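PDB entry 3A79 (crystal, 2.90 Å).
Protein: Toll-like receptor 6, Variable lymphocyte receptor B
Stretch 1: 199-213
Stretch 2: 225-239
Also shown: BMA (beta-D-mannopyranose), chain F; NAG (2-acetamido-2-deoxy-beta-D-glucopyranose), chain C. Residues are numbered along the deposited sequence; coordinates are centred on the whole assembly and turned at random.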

# COMPACT_ATOMS: atom_id res chain seq x y z
N LEU B 199 -19.10 18.70 30.10
CA LEU B 199 -20.40 19.08 29.54
C LEU B 199 -20.53 18.51 28.15
O LEU B 199 -19.78 18.88 27.25
N HIS B 200 -21.49 17.60 27.97
CA HIS B 200 -21.72 16.97 26.68
C HIS B 200 -23.06 17.41 26.11
O HIS B 200 -24.11 17.21 26.73
N LEU B 201 -23.01 18.01 24.93
CA LEU B 201 -24.21 18.52 24.29
C LEU B 201 -24.47 17.77 22.98
O LEU B 201 -23.59 17.66 22.13
N VAL B 202 -25.68 17.26 22.83
CA VAL B 202 -26.05 16.54 21.62
C VAL B 202 -27.16 17.30 20.90
O VAL B 202 -28.15 17.70 21.53
N PHE B 203 -27.01 17.50 19.59
CA PHE B 203 -27.99 18.26 18.81
C PHE B 203 -28.77 17.37 17.86
O PHE B 203 -28.48 16.19 17.71
N HIS B 204 -29.78 17.95 17.22
CA HIS B 204 -30.54 17.22 16.22
C HIS B 204 -29.58 16.76 15.15
O HIS B 204 -28.76 17.54 14.67
N PRO B 205 -29.67 15.48 14.78
CA PRO B 205 -28.68 14.78 13.96
C PRO B 205 -28.96 14.89 12.46
O PRO B 205 -28.27 14.25 11.67
N ASN B 206 -29.97 15.67 12.09
CA ASN B 206 -30.42 15.70 10.71
C ASN B 206 -30.77 17.08 10.23
O ASN B 206 -31.82 17.28 9.60
N SER B 207 -29.91 18.05 10.51
CA SER B 207 -30.18 19.41 10.09
C SER B 207 -29.00 20.31 10.37
O SER B 207 -28.05 19.93 11.05
N LEU B 208 -29.09 21.50 9.80
CA LEU B 208 -28.09 22.50 10.04
C LEU B 208 -28.15 22.84 11.52
O LEU B 208 -29.23 22.85 12.11
N PHE B 209 -26.99 23.04 12.13
CA PHE B 209 -26.91 23.40 13.54
C PHE B 209 -27.55 24.75 13.72
O PHE B 209 -27.15 25.72 13.08
N SER B 210 -28.55 24.84 14.59
CA SER B 210 -29.27 26.10 14.72
C SER B 210 -29.61 26.46 16.16
O SER B 210 -30.75 26.78 16.46
N VAL B 211 -28.63 26.40 17.04
CA VAL B 211 -28.90 26.77 18.42
C VAL B 211 -28.52 28.22 18.74
O VAL B 211 -27.40 28.66 18.47
N GLN B 212 -29.48 28.94 19.32
CA GLN B 212 -29.31 30.33 19.70
C GLN B 212 -29.33 30.54 21.22
O GLN B 212 -29.30 31.67 21.69
N VAL B 213 -29.40 29.46 21.98
CA VAL B 213 -29.34 29.54 23.43
C VAL B 213 -27.99 30.08 23.91
O VAL B 213 -26.93 29.59 23.51
N LEU B 225 -19.35 18.54 22.02
CA LEU B 225 -20.52 18.75 21.16
C LEU B 225 -20.61 17.64 20.14
O LEU B 225 -19.60 17.26 19.55
N SER B 226 -21.83 17.16 19.90
CA SER B 226 -22.07 16.07 18.96
C SER B 226 -23.19 16.40 17.96
O SER B 226 -24.21 16.97 18.33
N ASN B 227 -22.98 16.01 16.70
CA ASN B 227 -23.91 16.29 15.61
C ASN B 227 -23.88 17.76 15.18
O ASN B 227 -24.81 18.52 15.42
N ILE B 228 -22.79 18.15 14.53
CA ILE B 228 -22.61 19.52 14.08
C ILE B 228 -22.54 19.57 12.57
O ILE B 228 -21.56 19.13 11.97
N LYS B 229 -23.58 20.11 11.94
CA LYS B 229 -23.63 20.24 10.49
C LYS B 229 -23.60 21.70 10.08
O LYS B 229 -24.53 22.45 10.38
N LEU B 230 -22.54 22.11 9.39
CA LEU B 230 -22.35 23.51 9.04
C LEU B 230 -22.08 23.72 7.56
O LEU B 230 -21.33 22.97 6.95
N ASN B 231 -22.69 24.75 7.00
CA ASN B 231 -22.17 25.35 5.78
C ASN B 231 -21.58 26.72 6.13
O ASN B 231 -21.22 26.96 7.28
N ASP B 232 -21.47 27.61 5.15
CA ASP B 232 -20.91 28.92 5.45
C ASP B 232 -21.96 29.84 6.06
O ASP B 232 -21.64 30.74 6.85
N GLU B 233 -23.23 29.57 5.73
CA GLU B 233 -24.36 30.39 6.17
C GLU B 233 -24.71 30.25 7.66
O GLU B 233 -25.39 31.12 8.21
N ASN B 234 -24.28 29.16 8.29
CA ASN B 234 -24.53 28.96 9.72
C ASN B 234 -23.26 28.70 10.51
O ASN B 234 -23.31 28.34 11.69
N CYS B 235 -22.11 28.88 9.85
CA CYS B 235 -20.81 28.75 10.49
C CYS B 235 -20.76 29.61 11.74
O CYS B 235 -20.43 29.12 12.82
N GLN B 236 -21.09 30.90 11.59
CA GLN B 236 -21.00 31.85 12.69
C GLN B 236 -21.95 31.53 13.84
O GLN B 236 -21.60 31.75 15.00
N ARG B 237 -23.14 31.02 13.53
CA ARG B 237 -24.07 30.58 14.57
C ARG B 237 -23.39 29.68 15.60
O ARG B 237 -23.59 29.85 16.81
N LEU B 238 -22.58 28.72 15.12
CA LEU B 238 -21.83 27.82 15.99
C LEU B 238 -20.73 28.52 16.77
O LEU B 238 -20.53 28.23 17.95
N MET B 239 -20.01 29.42 16.11
CA MET B 239 -18.92 30.15 16.77
C MET B 239 -19.44 31.04 17.90
O MET B 239 -18.78 31.19 18.93

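The two stretches run side by side as parallel strands and stay in contact beyond them, and side-chain amides of Asn227 and Asn234 satisfy backbone carbonyls of the first stretch. In the strands, Ser226 N donates to Leu201 O (2.9 Å) and Phe203 N to Ser226 O (3.1 Å). Leu201 (m, t) and Leu225 (m, t) share one face of the sheet, with Leu201 CD1 4.0 Å from Leu225 CD2; Phe203 (m) brings CE1 to 4.0 Å from Leu225 CB, meeting it with the ring edge. Asn227 (m) points toward the first stretch, and its ND2 donates to Phe203 O (3.0 Å).

Farther along, Phe209 N donates to Lys229 O (3.1 Å). Asn234 (p) completes this junction: its ND2 donates to both Phe209 O (3.0 Å) and Lys229 O (3.2 Å), while its OD1 accepts from Asn231 N (2.8 Å). One buried side-chain amide thus ties the two stretches together. Phe209 (t) also points inward, and Leu238 (t, p) covers one ring face, CD1 lying 3.9 Å from the ring centroid in a CH-pi contact. The guanidinium of Arg237 lays a face over Ser210, with NH2 3.1 Å from Ser210 CB. Asn206 (m) instead points away and engages glycan, its ND2 donating to BMA O5 (2.9 Å) and weakly to NAG O4 (3.4 Å).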

# COMPACT_ATOMS: atom_id res chain seq x y z
CB LEU B 199 -20.56 20.59 29.48
CG LEU B 199 -21.90 21.01 28.87
CD1 LEU B 199 -23.05 20.32 29.58
CD2 LEU B 199 -22.06 22.49 28.94
CB HIS B 200 -21.68 15.45 26.80
CG HIS B 200 -21.68 14.73 25.49
ND1 HIS B 200 -22.00 15.35 24.30
CD2 HIS B 200 -21.42 13.43 25.18
CE1 HIS B 200 -21.91 14.47 23.31
NE2 HIS B 200 -21.57 13.30 23.82
CB LEU B 201 -24.07 20.02 24.03
CG LEU B 201 -23.75 20.83 25.29
CD1 LEU B 201 -23.27 22.22 24.94
CD2 LEU B 201 -24.97 20.88 26.18
CB VAL B 202 -26.51 15.08 21.92
CG1 VAL B 202 -26.56 14.27 20.65
CG2 VAL B 202 -25.58 14.42 22.93
CB PHE B 203 -27.28 19.36 18.04
CG PHE B 203 -26.43 20.24 18.90
CD1 PHE B 203 -25.05 20.06 18.95
CD2 PHE B 203 -27.00 21.23 19.68
CE1 PHE B 203 -24.27 20.86 19.76
CE2 PHE B 203 -26.22 22.03 20.49
CZ PHE B 203 -24.85 21.84 20.53
CB HIS B 204 -31.58 18.13 15.60
CG HIS B 204 -32.58 17.42 14.74
ND1 HIS B 204 -33.78 16.95 15.22
CD2 HIS B 204 -32.57 17.13 13.42
CE1 HIS B 204 -34.47 16.40 14.24
NE2 HIS B 204 -33.75 16.50 13.13
CB PRO B 205 -28.84 13.32 14.38
CG PRO B 205 -30.10 13.27 15.25
CD PRO B 205 -30.79 14.58 15.11
CB ASN B 206 -31.63 14.80 10.54
CG ASN B 206 -31.24 13.40 10.19
OD1 ASN B 206 -30.38 13.18 9.33
ND2 ASN B 206 -31.86 12.43 10.85
CB SER B 207 -31.42 19.97 10.80
OG SER B 207 -31.38 19.68 12.18
CB LEU B 208 -28.37 23.71 9.16
CG LEU B 208 -28.11 23.36 7.69
CD1 LEU B 208 -28.45 24.51 6.74
CD2 LEU B 208 -26.65 22.95 7.53
CB PHE B 209 -25.45 23.46 13.98
CG PHE B 209 -25.23 24.14 15.30
CD1 PHE B 209 -25.21 23.41 16.48
CD2 PHE B 209 -25.05 25.51 15.36
CE1 PHE B 209 -25.01 24.04 17.70
CE2 PHE B 209 -24.85 26.14 16.57
CZ PHE B 209 -24.83 25.40 17.75
CB SER B 210 -30.54 26.10 13.86
OG SER B 210 -31.57 25.34 14.47
CB VAL B 211 -28.25 25.80 19.40
CG1 VAL B 211 -28.60 26.19 20.82
CG2 VAL B 211 -28.74 24.42 19.13
CB GLN B 212 -30.38 31.20 19.04
CG GLN B 212 -30.07 31.65 17.62
CD GLN B 212 -31.22 32.42 16.99
OE1 GLN B 212 -31.63 32.14 15.87
NE2 GLN B 212 -31.75 33.40 17.72
CB VAL B 213 -29.57 28.14 24.07
CG1 VAL B 213 -29.09 28.12 25.51
CG2 VAL B 213 -31.03 27.74 23.98
CB LEU B 225 -20.45 20.08 20.41
CG LEU B 225 -19.87 21.37 20.99
CD1 LEU B 225 -20.33 22.52 20.12
CD2 LEU B 225 -20.29 21.60 22.42
CB SER B 226 -22.42 14.80 19.72
OG SER B 226 -21.37 14.43 20.60
CB ASN B 227 -25.34 15.88 15.98
CG ASN B 227 -25.47 14.39 16.34
OD1 ASN B 227 -24.55 13.59 16.14
ND2 ASN B 227 -26.63 14.03 16.87
CB ILE B 228 -21.30 20.09 14.64
CG1 ILE B 228 -21.20 19.79 16.13
CG2 ILE B 228 -21.20 21.59 14.35
CD1 ILE B 228 -19.83 20.03 16.69
CB LYS B 229 -24.90 19.58 9.95
CG LYS B 229 -25.08 19.67 8.45
CD LYS B 229 -26.42 19.03 8.06
CE LYS B 229 -26.56 18.78 6.57
NZ LYS B 229 -27.55 17.69 6.32
CB LEU B 230 -21.19 24.10 9.82
CG LEU B 230 -21.13 23.74 11.30
CD1 LEU B 230 -19.72 23.91 11.83
CD2 LEU B 230 -22.12 24.61 12.06
CB ASN B 231 -23.23 25.44 4.67
CG ASN B 231 -24.61 25.71 5.21
OD1 ASN B 231 -24.83 26.71 5.88
ND2 ASN B 231 -25.55 24.82 4.90
CB ASP B 232 -20.32 29.55 4.19
CG ASP B 232 -19.42 28.58 3.43
OD1 ASP B 232 -18.57 27.94 4.08
OD2 ASP B 232 -19.58 28.47 2.20
CB GLU B 233 -25.60 30.08 5.32
CG GLU B 233 -25.52 30.58 3.89
CD GLU B 233 -26.89 30.81 3.26
OE1 GLU B 233 -27.86 30.13 3.67
OE2 GLU B 233 -27.01 31.68 2.36
CB ASN B 234 -25.54 27.83 9.96
CG ASN B 234 -24.92 26.44 9.83
OD1 ASN B 234 -24.04 26.21 9.00
ND2 ASN B 234 -25.38 25.51 10.66
CB CYS B 235 -19.67 29.13 9.53
SG CYS B 235 -18.00 28.62 10.07
CB GLN B 236 -21.22 33.28 12.19
CG GLN B 236 -21.21 34.35 13.29
CD GLN B 236 -19.83 34.61 13.88
OE1 GLN B 236 -18.87 34.87 13.15
NE2 GLN B 236 -19.73 34.56 15.21
CB ARG B 237 -25.26 29.83 13.95
CG ARG B 237 -26.53 29.83 14.79
CD ARG B 237 -27.58 30.78 14.20
NE ARG B 237 -28.92 30.19 14.20
CZ ARG B 237 -29.51 29.66 13.13
NH1 ARG B 237 -28.90 29.65 11.95
NH2 ARG B 237 -30.73 29.14 13.24
CB LEU B 238 -21.20 26.66 15.21
CG LEU B 238 -20.34 25.77 16.13
CD1 LEU B 238 -21.21 25.12 17.19
CD2 LEU B 238 -19.57 24.72 15.37
CB MET B 239 -18.11 30.96 15.76
CG MET B 239 -16.97 30.17 15.08
SD MET B 239 -16.26 31.03 13.67
CE MET B 239 -15.48 32.44 14.45
C1 BMA F . -30.49 9.13 10.59
C2 BMA F . -31.19 8.49 11.80
C3 BMA F . -32.44 7.71 11.37
C4 BMA F . -33.29 8.49 10.37
C5 BMA F . -32.41 9.00 9.23
C6 BMA F . -33.21 9.78 8.18
O2 BMA F . -31.51 9.50 12.75
O3 BMA F . -33.18 7.31 12.52
O4 BMA F . -34.32 7.68 9.84
O5 BMA F . -31.40 9.82 9.77
O6 BMA F . -32.34 10.42 7.27
C1 NAG C . -25.44 10.53 10.35
C2 NAG C . -26.38 10.77 9.16
C3 NAG C . -27.86 10.83 9.58
C4 NAG C . -28.22 9.75 10.59
C5 NAG C . -27.22 9.81 11.73
C6 NAG C . -27.57 8.76 12.77
C7 NAG C . -25.58 11.87 7.16
C8 NAG C . -25.15 13.13 6.47
N2 NAG C . -25.96 11.96 8.44
O3 NAG C . -28.75 10.80 8.47
O4 NAG C . -29.49 10.04 11.11
O5 NAG C . -25.93 9.56 11.25
O6 NAG C . -27.19 7.53 12.22
O7 NAG C . -25.56 10.80 6.54